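Local coordinates for periplasmic sugar-binding protein (Chloroflexus aurantiacus, PDB 4RXU) that binds beta-D-glucopyranose between its two domains and probably serves as the sugar-capturing component of an ABC-type transporter, at residues A[140-145]-A[247-252]; A[159-164]-A[213-218]; A[168-173]-A[209-214]; A[175-180]-A[204-209]. One frame throughout, in Å; residues are numbered along the deposited sequence.

Interaction 1. Residues A[140-145]-A[247-252]. With BGC (beta-D-glucopyranose), chain C.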
# COMPACT_ATOMS: atom_id res chain seq x y z
N ALA A 140 6.92 1.13 8.93
CA ALA A 140 8.11 1.18 9.80
C ALA A 140 9.34 1.49 8.96
O ALA A 140 10.14 2.34 9.35
CB ALA A 140 8.29 -0.12 10.56
N GLN A 141 9.48 0.85 7.81
CA GLN A 141 10.63 1.09 6.96
C GLN A 141 10.64 2.50 6.39
O GLN A 141 11.68 3.14 6.27
CB GLN A 141 10.71 0.07 5.84
CG GLN A 141 11.19 -1.28 6.32
CD GLN A 141 11.32 -2.28 5.18
OE1 GLN A 141 11.57 -1.89 4.05
NE2 GLN A 141 11.20 -3.54 5.47
N GLN A 142 9.47 2.99 6.02
CA GLN A 142 9.38 4.36 5.54
C GLN A 142 9.87 5.32 6.63
O GLN A 142 10.71 6.19 6.40
CB GLN A 142 7.95 4.68 5.13
CG GLN A 142 7.50 3.95 3.88
CD GLN A 142 6.05 4.14 3.59
OE1 GLN A 142 5.26 4.37 4.49
NE2 GLN A 142 5.69 4.03 2.33
N ALA A 143 9.29 5.18 7.81
CA ALA A 143 9.67 6.06 8.91
C ALA A 143 11.14 5.92 9.32
O ALA A 143 11.82 6.91 9.61
CB ALA A 143 8.78 5.82 10.11
N GLN A 144 11.62 4.68 9.36
CA GLN A 144 12.99 4.41 9.78
C GLN A 144 13.99 5.09 8.83
O GLN A 144 14.99 5.63 9.28
CB GLN A 144 13.24 2.90 9.89
CG GLN A 144 14.54 2.57 10.60
CD GLN A 144 14.49 3.00 12.06
OE1 GLN A 144 13.62 2.57 12.80
NE2 GLN A 144 15.41 3.86 12.45
N TYR A 145 13.68 5.11 7.54
CA TYR A 145 14.52 5.80 6.56
C TYR A 145 14.63 7.29 6.93
O TYR A 145 15.73 7.85 6.95
CB TYR A 145 14.00 5.64 5.12
CG TYR A 145 14.89 6.36 4.15
CD1 TYR A 145 14.70 7.72 3.90
CD2 TYR A 145 15.96 5.72 3.54
CE1 TYR A 145 15.53 8.42 3.05
CE2 TYR A 145 16.80 6.40 2.69
CZ TYR A 145 16.59 7.74 2.45
OH TYR A 145 17.42 8.43 1.62
N TYR A 247 11.59 16.40 6.02
CA TYR A 247 11.37 14.96 6.06
C TYR A 247 9.90 14.71 5.73
O TYR A 247 9.02 15.30 6.35
CB TYR A 247 11.78 14.44 7.45
CG TYR A 247 13.24 14.63 7.61
CD1 TYR A 247 13.77 15.85 8.03
CD2 TYR A 247 14.12 13.61 7.27
CE1 TYR A 247 15.14 16.05 8.10
CE2 TYR A 247 15.50 13.80 7.36
CZ TYR A 247 15.99 15.01 7.78
OH TYR A 247 17.35 15.20 7.86
N ILE A 248 9.65 13.85 4.74
CA ILE A 248 8.32 13.66 4.19
C ILE A 248 7.95 12.18 4.19
O ILE A 248 8.61 11.36 3.55
CB ILE A 248 8.22 14.16 2.75
CG1 ILE A 248 8.65 15.64 2.64
CG2 ILE A 248 6.80 13.94 2.20
CD1 ILE A 248 8.95 16.10 1.23
N LEU A 249 6.91 11.85 4.96
CA LEU A 249 6.35 10.49 4.99
C LEU A 249 5.30 10.43 3.89
O LEU A 249 4.15 10.76 4.12
CB LEU A 249 5.70 10.18 6.34
CG LEU A 249 5.15 8.75 6.41
CD1 LEU A 249 6.26 7.71 6.53
CD2 LEU A 249 4.18 8.64 7.57
N ALA A 250 5.72 10.07 2.68
CA ALA A 250 4.76 9.90 1.56
C ALA A 250 4.39 8.42 1.52
O ALA A 250 5.27 7.56 1.63
CB ALA A 250 5.37 10.35 0.24
N PRO A 251 3.08 8.10 1.35
CA PRO A 251 2.67 6.71 1.62
C PRO A 251 2.89 5.75 0.46
O PRO A 251 3.01 4.56 0.69
CB PRO A 251 1.18 6.86 1.97
CG PRO A 251 0.75 8.08 1.21
CD PRO A 251 1.93 9.01 1.29
N ASN A 252 2.93 6.24 -0.78
CA ASN A 252 3.28 5.35 -1.89
C ASN A 252 4.01 6.12 -2.97
O ASN A 252 4.21 7.31 -2.83
CB ASN A 252 2.07 4.58 -2.44
CG ASN A 252 1.17 5.41 -3.35
OD1 ASN A 252 1.28 6.64 -3.44
ND2 ASN A 252 0.23 4.72 -4.00
C2 BGC C . -1.47 -1.07 -1.65
C3 BGC C . -0.34 -0.17 -2.11
C4 BGC C . -0.89 0.86 -3.09
C5 BGC C . -2.09 1.59 -2.50
C6 BGC C . -2.78 2.52 -3.48
C1 BGC C . -2.47 -0.12 -1.00
O1 BGC C . -3.48 -0.80 -0.30
O2 BGC C . -0.97 -2.04 -0.73
O3 BGC C . 0.65 -0.99 -2.73
O4 BGC C . 0.13 1.86 -3.30
O5 BGC C . -3.05 0.67 -2.03
O6 BGC C . -3.06 1.86 -4.72

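Interaction 2. Residues A[159-164]-A[213-218]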
# COMPACT_ATOMS: atom_id res chain seq x y z
N LEU A 159 3.64 14.73 7.24
CA LEU A 159 3.01 13.40 7.23
C LEU A 159 1.97 13.31 6.14
O LEU A 159 1.21 14.27 5.94
CB LEU A 159 2.32 13.12 8.58
CG LEU A 159 3.21 13.18 9.83
CD1 LEU A 159 2.36 13.12 11.09
CD2 LEU A 159 4.30 12.12 9.84
N TYR A 160 1.91 12.16 5.46
CA TYR A 160 0.88 11.91 4.45
C TYR A 160 0.42 10.47 4.57
O TYR A 160 1.12 9.61 5.11
CB TYR A 160 1.38 12.20 3.02
CG TYR A 160 1.76 13.67 2.89
CD1 TYR A 160 0.78 14.64 2.69
CD2 TYR A 160 3.09 14.09 3.05
CE1 TYR A 160 1.11 16.00 2.59
CE2 TYR A 160 3.42 15.44 2.99
CZ TYR A 160 2.42 16.39 2.75
OH TYR A 160 2.76 17.73 2.67
N ALA A 161 -0.80 10.24 4.13
CA ALA A 161 -1.43 8.93 4.28
C ALA A 161 -2.27 8.52 3.07
O ALA A 161 -2.61 9.34 2.20
CB ALA A 161 -2.31 8.90 5.55
N GLY A 162 -2.59 7.23 3.07
CA GLY A 162 -3.47 6.64 2.05
C GLY A 162 -4.95 6.93 2.30
O GLY A 162 -5.30 7.72 3.20
N ALA A 163 -5.81 6.30 1.50
CA ALA A 163 -7.27 6.42 1.63
C ALA A 163 -7.79 5.69 2.85
O ALA A 163 -7.44 4.53 3.08
CB ALA A 163 -7.96 5.89 0.37
N ALA A 164 -8.66 6.35 3.64
CA ALA A 164 -9.23 5.68 4.83
C ALA A 164 -10.09 4.46 4.54
O ALA A 164 -10.28 3.62 5.43
CB ALA A 164 -10.01 6.65 5.70
N LYS A 213 -8.40 10.51 12.51
CA LYS A 213 -8.37 12.00 12.56
C LYS A 213 -7.11 12.55 11.90
O LYS A 213 -7.14 13.55 11.21
CB LYS A 213 -8.47 12.54 13.99
CG LYS A 213 -9.78 12.20 14.68
CD LYS A 213 -9.98 13.00 15.94
CE LYS A 213 -9.19 12.43 17.07
NZ LYS A 213 -9.38 13.31 18.26
N ILE A 214 -5.98 11.87 12.14
CA ILE A 214 -4.74 12.28 11.50
C ILE A 214 -4.83 12.05 10.01
O ILE A 214 -4.55 12.95 9.21
CB ILE A 214 -3.50 11.56 12.09
CG1 ILE A 214 -3.35 11.87 13.58
CG2 ILE A 214 -2.24 11.99 11.34
CD1 ILE A 214 -2.32 10.97 14.24
N ILE A 215 -5.25 10.84 9.64
CA ILE A 215 -5.33 10.49 8.22
C ILE A 215 -6.26 11.46 7.51
O ILE A 215 -5.98 11.89 6.41
CB ILE A 215 -5.73 9.01 8.02
CG1 ILE A 215 -4.59 8.13 8.52
CG2 ILE A 215 -6.17 8.71 6.57
CD1 ILE A 215 -4.97 6.68 8.68
N GLY A 216 -7.35 11.86 8.16
CA GLY A 216 -8.27 12.83 7.52
C GLY A 216 -7.60 14.13 7.12
O GLY A 216 -7.93 14.74 6.12
N GLN A 217 -6.67 14.57 7.97
CA GLN A 217 -5.95 15.82 7.71
C GLN A 217 -4.85 15.69 6.66
O GLN A 217 -4.48 16.69 6.02
CB GLN A 217 -5.31 16.34 8.99
CG GLN A 217 -6.30 16.90 9.96
CD GLN A 217 -5.60 17.67 11.05
OE1 GLN A 217 -4.57 17.25 11.55
NE2 GLN A 217 -6.17 18.79 11.43
N VAL A 218 -4.31 14.48 6.51
CA VAL A 218 -3.13 14.27 5.65
C VAL A 218 -3.36 13.27 4.52
O VAL A 218 -2.43 12.83 3.88
CB VAL A 218 -1.85 13.91 6.46
CG1 VAL A 218 -1.60 14.94 7.56
CG2 VAL A 218 -1.90 12.49 7.05

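Interaction 3. Residues A[168-173]-A[209-214]. With BGC (beta-D-glucopyranose), chain C.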
# COMPACT_ATOMS: atom_id res chain seq x y z
N ASN A 168 -5.10 -0.98 4.66
CA ASN A 168 -3.64 -0.84 4.61
C ASN A 168 -3.18 0.57 4.93
O ASN A 168 -2.10 0.75 5.44
CB ASN A 168 -3.08 -1.25 3.24
CG ASN A 168 -3.14 -2.73 2.99
OD1 ASN A 168 -3.31 -3.53 3.90
ND2 ASN A 168 -2.94 -3.11 1.75
N ALA A 169 -3.99 1.58 4.62
CA ALA A 169 -3.61 2.96 4.94
C ALA A 169 -3.40 3.11 6.44
O ALA A 169 -2.50 3.79 6.88
CB ALA A 169 -4.63 3.95 4.42
N PHE A 170 -4.25 2.46 7.23
CA PHE A 170 -4.10 2.49 8.69
C PHE A 170 -2.86 1.71 9.10
O PHE A 170 -2.12 2.12 10.02
CB PHE A 170 -5.34 1.92 9.37
CG PHE A 170 -6.50 2.86 9.37
CD1 PHE A 170 -7.36 2.92 8.30
CD2 PHE A 170 -6.73 3.70 10.44
CE1 PHE A 170 -8.43 3.78 8.29
CE2 PHE A 170 -7.80 4.58 10.43
CZ PHE A 170 -8.65 4.61 9.36
N LEU A 171 -2.62 0.57 8.45
CA LEU A 171 -1.44 -0.25 8.79
C LEU A 171 -0.14 0.48 8.44
O LEU A 171 0.81 0.51 9.23
CB LEU A 171 -1.47 -1.63 8.12
CG LEU A 171 -2.65 -2.51 8.58
CD1 LEU A 171 -2.80 -3.79 7.75
CD2 LEU A 171 -2.48 -2.84 10.05
N PHE A 172 -0.09 1.09 7.26
CA PHE A 172 1.11 1.81 6.89
C PHE A 172 1.33 2.98 7.86
O PHE A 172 2.45 3.28 8.24
CB PHE A 172 1.01 2.40 5.49
CG PHE A 172 0.78 1.41 4.39
CD1 PHE A 172 1.42 0.17 4.34
CD2 PHE A 172 -0.05 1.76 3.36
CE1 PHE A 172 1.17 -0.71 3.29
CE2 PHE A 172 -0.28 0.91 2.31
CZ PHE A 172 0.32 -0.33 2.27
N PHE A 173 0.24 3.66 8.21
CA PHE A 173 0.39 4.79 9.10
C PHE A 173 0.85 4.32 10.49
O PHE A 173 1.73 4.93 11.12
CB PHE A 173 -0.88 5.60 9.24
CG PHE A 173 -0.66 6.84 10.04
CD1 PHE A 173 -0.08 7.95 9.46
CD2 PHE A 173 -0.93 6.84 11.40
CE1 PHE A 173 0.18 9.07 10.23
CE2 PHE A 173 -0.68 7.94 12.16
CZ PHE A 173 -0.10 9.05 11.59
N ASP A 209 -9.78 5.36 15.67
CA ASP A 209 -10.47 6.65 15.53
C ASP A 209 -9.48 7.80 15.62
O ASP A 209 -9.61 8.83 14.94
CB ASP A 209 -11.52 6.81 16.63
CG ASP A 209 -12.80 6.07 16.34
OD1 ASP A 209 -12.90 5.42 15.29
OD2 ASP A 209 -13.70 6.14 17.20
N GLU A 210 -8.47 7.66 16.49
CA GLU A 210 -7.43 8.69 16.57
C GLU A 210 -6.59 8.74 15.29
O GLU A 210 -6.38 9.82 14.74
CB GLU A 210 -6.52 8.49 17.78
CG GLU A 210 -7.21 8.79 19.09
CD GLU A 210 -6.49 8.24 20.31
OE1 GLU A 210 -5.63 7.32 20.17
OE2 GLU A 210 -6.84 8.68 21.45
N MET A 211 -6.15 7.57 14.82
CA MET A 211 -5.41 7.53 13.55
C MET A 211 -6.26 8.15 12.43
O MET A 211 -5.76 8.87 11.57
CB MET A 211 -5.04 6.12 13.13
CG MET A 211 -3.91 5.48 13.89
SD MET A 211 -3.31 3.96 13.10
CE MET A 211 -4.32 2.81 14.01
N ALA A 212 -7.56 7.86 12.45
CA ALA A 212 -8.44 8.33 11.40
C ALA A 212 -8.52 9.86 11.36
O ALA A 212 -8.72 10.42 10.32
CB ALA A 212 -9.82 7.73 11.54
N LYS A 213 -8.40 10.51 12.51
CA LYS A 213 -8.37 12.00 12.56
C LYS A 213 -7.11 12.55 11.90
O LYS A 213 -7.14 13.55 11.21
CB LYS A 213 -8.47 12.54 13.99
CG LYS A 213 -9.78 12.20 14.68
CD LYS A 213 -9.98 13.00 15.94
CE LYS A 213 -9.19 12.43 17.07
NZ LYS A 213 -9.38 13.31 18.26
N ILE A 214 -5.98 11.87 12.14
CA ILE A 214 -4.74 12.28 11.50
C ILE A 214 -4.83 12.05 10.01
O ILE A 214 -4.55 12.95 9.21
CB ILE A 214 -3.50 11.56 12.09
CG1 ILE A 214 -3.35 11.87 13.58
CG2 ILE A 214 -2.24 11.99 11.34
CD1 ILE A 214 -2.32 10.97 14.24
C2 BGC C . -1.47 -1.07 -1.65
C3 BGC C . -0.34 -0.17 -2.11
C4 BGC C . -0.89 0.86 -3.09
C5 BGC C . -2.09 1.59 -2.50
C6 BGC C . -2.78 2.52 -3.48
C1 BGC C . -2.47 -0.12 -1.00
O1 BGC C . -3.48 -0.80 -0.30
O2 BGC C . -0.97 -2.04 -0.73
O3 BGC C . 0.65 -0.99 -2.73
O4 BGC C . 0.13 1.86 -3.30
O5 BGC C . -3.05 0.67 -2.03
O6 BGC C . -3.06 1.86 -4.72

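Interaction 4. Residues A[175-180]-A[204-209]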
# COMPACT_ATOMS: atom_id res chain seq x y z
N GLY A 175 2.56 1.64 11.32
CA GLY A 175 3.95 1.19 11.28
C GLY A 175 4.91 2.37 11.33
O GLY A 175 5.96 2.37 12.06
N ALA A 176 4.54 3.41 10.59
CA ALA A 176 5.36 4.63 10.58
C ALA A 176 5.29 5.38 11.90
O ALA A 176 6.30 5.85 12.43
CB ALA A 176 4.93 5.55 9.44
N TRP A 177 4.08 5.52 12.43
CA TRP A 177 3.87 6.28 13.66
C TRP A 177 4.67 5.68 14.81
O TRP A 177 5.20 6.40 15.67
CB TRP A 177 2.39 6.26 14.04
CG TRP A 177 2.08 7.10 15.25
CD1 TRP A 177 1.79 6.64 16.50
CD2 TRP A 177 2.04 8.54 15.33
NE1 TRP A 177 1.56 7.71 17.35
CE2 TRP A 177 1.68 8.88 16.65
CE3 TRP A 177 2.23 9.58 14.39
CZ2 TRP A 177 1.54 10.22 17.07
CZ3 TRP A 177 2.08 10.90 14.80
CH2 TRP A 177 1.74 11.21 16.13
N LYS A 178 4.73 4.36 14.84
CA LYS A 178 5.42 3.70 15.95
C LYS A 178 6.93 3.85 15.90
O LYS A 178 7.59 3.55 16.89
CB LYS A 178 4.94 2.26 16.12
CG LYS A 178 3.43 2.27 16.42
CD LYS A 178 2.99 1.04 17.13
CE LYS A 178 1.64 1.17 17.78
NZ LYS A 178 1.21 -0.22 18.07
N VAL A 179 7.44 4.34 14.77
CA VAL A 179 8.83 4.77 14.66
C VAL A 179 8.98 6.28 14.84
O VAL A 179 9.90 6.76 15.51
CB VAL A 179 9.43 4.31 13.31
CG1 VAL A 179 10.78 4.95 13.02
CG2 VAL A 179 9.54 2.79 13.27
N LEU A 180 8.08 7.03 14.21
CA LEU A 180 8.20 8.49 14.29
C LEU A 180 7.83 9.10 15.64
O LEU A 180 8.44 10.08 16.06
CB LEU A 180 7.38 9.17 13.19
CG LEU A 180 7.75 8.85 11.75
CD1 LEU A 180 6.66 9.32 10.80
CD2 LEU A 180 9.09 9.46 11.37
N LEU A 204 1.92 6.78 21.82
CA LEU A 204 2.45 5.80 20.88
C LEU A 204 1.35 4.91 20.28
O LEU A 204 1.35 4.65 19.09
CB LEU A 204 3.51 4.96 21.55
CG LEU A 204 4.19 3.88 20.69
CD1 LEU A 204 5.05 4.50 19.59
CD2 LEU A 204 5.01 2.97 21.61
N ASP A 205 0.44 4.43 21.11
CA ASP A 205 -0.63 3.48 20.68
C ASP A 205 -1.91 4.20 20.39
O ASP A 205 -2.77 4.35 21.25
CB ASP A 205 -0.93 2.47 21.77
CG ASP A 205 0.18 1.53 21.99
OD1 ASP A 205 1.18 1.62 21.26
OD2 ASP A 205 0.04 0.69 22.90
N LEU A 206 -2.05 4.65 19.17
CA LEU A 206 -3.25 5.32 18.75
C LEU A 206 -4.40 4.35 18.51
O LEU A 206 -4.24 3.25 17.98
CB LEU A 206 -3.00 6.09 17.46
CG LEU A 206 -1.87 7.10 17.49
CD1 LEU A 206 -1.79 7.77 16.13
CD2 LEU A 206 -2.10 8.12 18.59
N THR A 207 -5.59 4.79 18.86
CA THR A 207 -6.77 4.03 18.48
C THR A 207 -7.04 4.25 16.97
O THR A 207 -6.51 5.18 16.34
CB THR A 207 -8.02 4.47 19.25
OG1 THR A 207 -8.38 5.79 18.85
CG2 THR A 207 -7.82 4.42 20.78
N ARG A 208 -7.90 3.42 16.40
CA ARG A 208 -8.25 3.59 15.01
C ARG A 208 -8.91 4.94 14.76
O ARG A 208 -8.63 5.58 13.78
CB ARG A 208 -9.17 2.46 14.56
CG ARG A 208 -9.48 2.51 13.08
CD ARG A 208 -10.34 1.34 12.64
NE ARG A 208 -11.04 1.68 11.42
CZ ARG A 208 -10.72 1.28 10.20
NH1 ARG A 208 -9.67 0.47 10.00
NH2 ARG A 208 -11.46 1.71 9.20
N ASP A 209 -9.78 5.36 15.67
CA ASP A 209 -10.47 6.65 15.53
C ASP A 209 -9.48 7.80 15.62
O ASP A 209 -9.61 8.83 14.94
CB ASP A 209 -11.52 6.81 16.63
CG ASP A 209 -12.80 6.07 16.34
OD1 ASP A 209 -12.90 5.42 15.29
OD2 ASP A 209 -13.70 6.14 17.20

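Interaction 1. Residues A[140-145]-A[247-252]
Gln142 lies across Leu249 and reaches on to Pro251, joining helix 135-148 to the end of strand 246-249 in the parallel sheet of one alpha/beta domain of this type I periplasmic binding protein fold. The two side chains cross at about a right angle, and the Leu249 branch that touches is CD1, 3.7 Å from Gln142 CB. CD1 also comes within 4.1 Å of Ala143 N on the helix backbone. The other methyl, CD2, turns to Ala176 of helix 167-185, a helix that also packs on Ala143. Gln142 is extended beyond CG: chi2 of 172° carries CD past the leucine, with the amide at the turn after the strand. There NE2 donates to Pro251 O over 3.2 Å. The acceptor lies close to the amide plane of Gln142, whereas the donor stands well above the carbonyl plane of Pro251. The stronger partner of NE2 is Gly276 O, and Pro251 O takes a second hydrogen bond from Gln277 NE2, so the buried amide ties two loops at the carboxy ends of neighbouring strands to one helix. Just beyond, Asn252 occupies the N-cap of helix 253-264, with CG in the crowded position between backbone N and carbonyl carbon (chi1 78°). OD1 is hydrogen-bonded to Thr255 OG1, consistent with ND2 being the end that faces the sugar: Asn252 ND2 donates almost straight to glucose O4, 2.9 Å away.

Interaction 2. Residues A[159-164]-A[213-218]
Ala161 CB sits in the notch between Ile215 and Val218, 3.8 Å from CG1 of the isoleucine. Its distance to Val218 CG2 is almost the same, 3.9 Å, so one methyl touches both side chains, a helical turn apart. Ile215 CG2 touches Ala161 as well and reaches Gly162 O at 3.6 Å. Farther along, Ala164 CB meets that same CG2 only loosely. On the strand side Val218 packs tightly against backbone: its CB is 3.1 Å from Leu159 O, and CG1 is close behind. The segment 159-164 is the loop that leaves strand 155-159 at its carboxy end and leads into helix 167-185, the strand-to-helix turn of a parallel alpha/beta domain; in type I binding proteins such turns border the ligand cleft. Helix 208-218 covers one side of it. Outward from the apolar centre, the Val218 carbonyl oxygen receives a hydrogen bond from Ala161 N at 3.1 Å, the donor lying 48° out of the carbonyl plane. A CA-H...O contact from Tyr160 CA reaches the same oxygen at 3.5 Å. Several neighbouring carbonyls have partners: Leu159 O accepts from Asn193 ND2, Gly162 O pairs with Thr219 OG1, and Ala161 O with Thr220 OG1. The Tyr160 CB bond points away from the helix, though CB and CD1 still brush Val218 O; its OH is hydrogen-bonded to Asn234 OD1.

Interaction 3. Residues A[168-173]-A[209-214]
Phe173 CZ presses on Ile214 CG2 at 3.6 Å, the two side chains crossing at about a right angle, while the Ile214 CD1 methyl touches the same end of the ring. Met211 meets this phenylalanine at another point of its rim: SD lies at the ring edge, 4.1 Å from CD2, a Met-aromatic contact. CG of Phe173 stands anti to its backbone N (chi1 -174°), directing the ring at the second helix. A turn earlier, Phe170 offers CD2 to Met211 CB and CE2 to Ala212 CB, 3.9 Å away in the ring plane. Outside this layer, Leu206 packs on Met211 and Phe173, and Arg208 makes a cation-pi contact with Phe170. The helices themselves run perpendicular (91°), their axes 10.7 Å apart, in one domain of the type I binding-protein fold. Helix 167-185 also faces the sugar: Asn168 ND2 donates to glucose O1 at 3.1 Å and weakly to O2, and is shared with Asp118 O. Phe172 brings CZ, at its ring edge, to O2. One helix thus binds glucose through amide and ring edge, while its grip on helix 208-218 rests on a sulfur at a ring edge and on apolar contacts, the latter probably less dependent on direction.

Interaction 4. Residues A[175-180]-A[204-209]
Leu206 CD1 lies over a face of the Trp177 indole, 3.6 Å from the centroid of its five-membered ring, a CH-pi contact made almost along the ring normal. The side chains cross at about a right angle, and Leu206 CG follows closely, near NE1. Trp177 CG is anti to the backbone N (chi1 -176°), which sends the indole from helix 167-185 toward the segment leading into helix 208-218. At the ring edge the Leu204 carbonyl approaches closely in the indole plane, its O 3.3 Å from CD1, while the polar bond is that of NE1 to Lys203 O. Apolar packing continues along the helix surface, where Leu204 CD1 rests 3.7 Å from Lys178 CA. Among the charges, the main partner of Lys178 NZ is Glu174 OE2; Asp205 OD1, 3.7 Å from NZ, is a long second. Thr207 then starts helix 208-218 with a capping box, its side chain capping a backbone N and Glu210 OE1 accepting from Thr207 N. Helix 167-185 thus meets the segment before helix 208-218 through a tryptophan whose face takes a methyl and whose N-H donates to a carbonyl, while the long ion pair at the surface probably adds less.

Overall arrangement
Interactions 1, 2 and 3 are buried, whereas interaction 4 lies at the surface. Interactions 3 and 4 join the same two elements, helix 167-185 and the region of helix 208-218, at successive points, and Leu206 of interaction 4 touches residues of interaction 3. Interaction 2 uses the far end of helix 208-218 against the loop before helix 167-185. Interaction 1, whose loop encloses the other three in sequence, meets interaction 4 through Ala143 and Leu249. Chemistry follows place: interactions 1 and 2 combine apolar packing with hydrogen bonds to backbone carbonyls, interaction 3 is apolar and sulfur-aromatic, interaction 4 adds CH-pi and charge. Interactions 1 and 3 both reach the glucose.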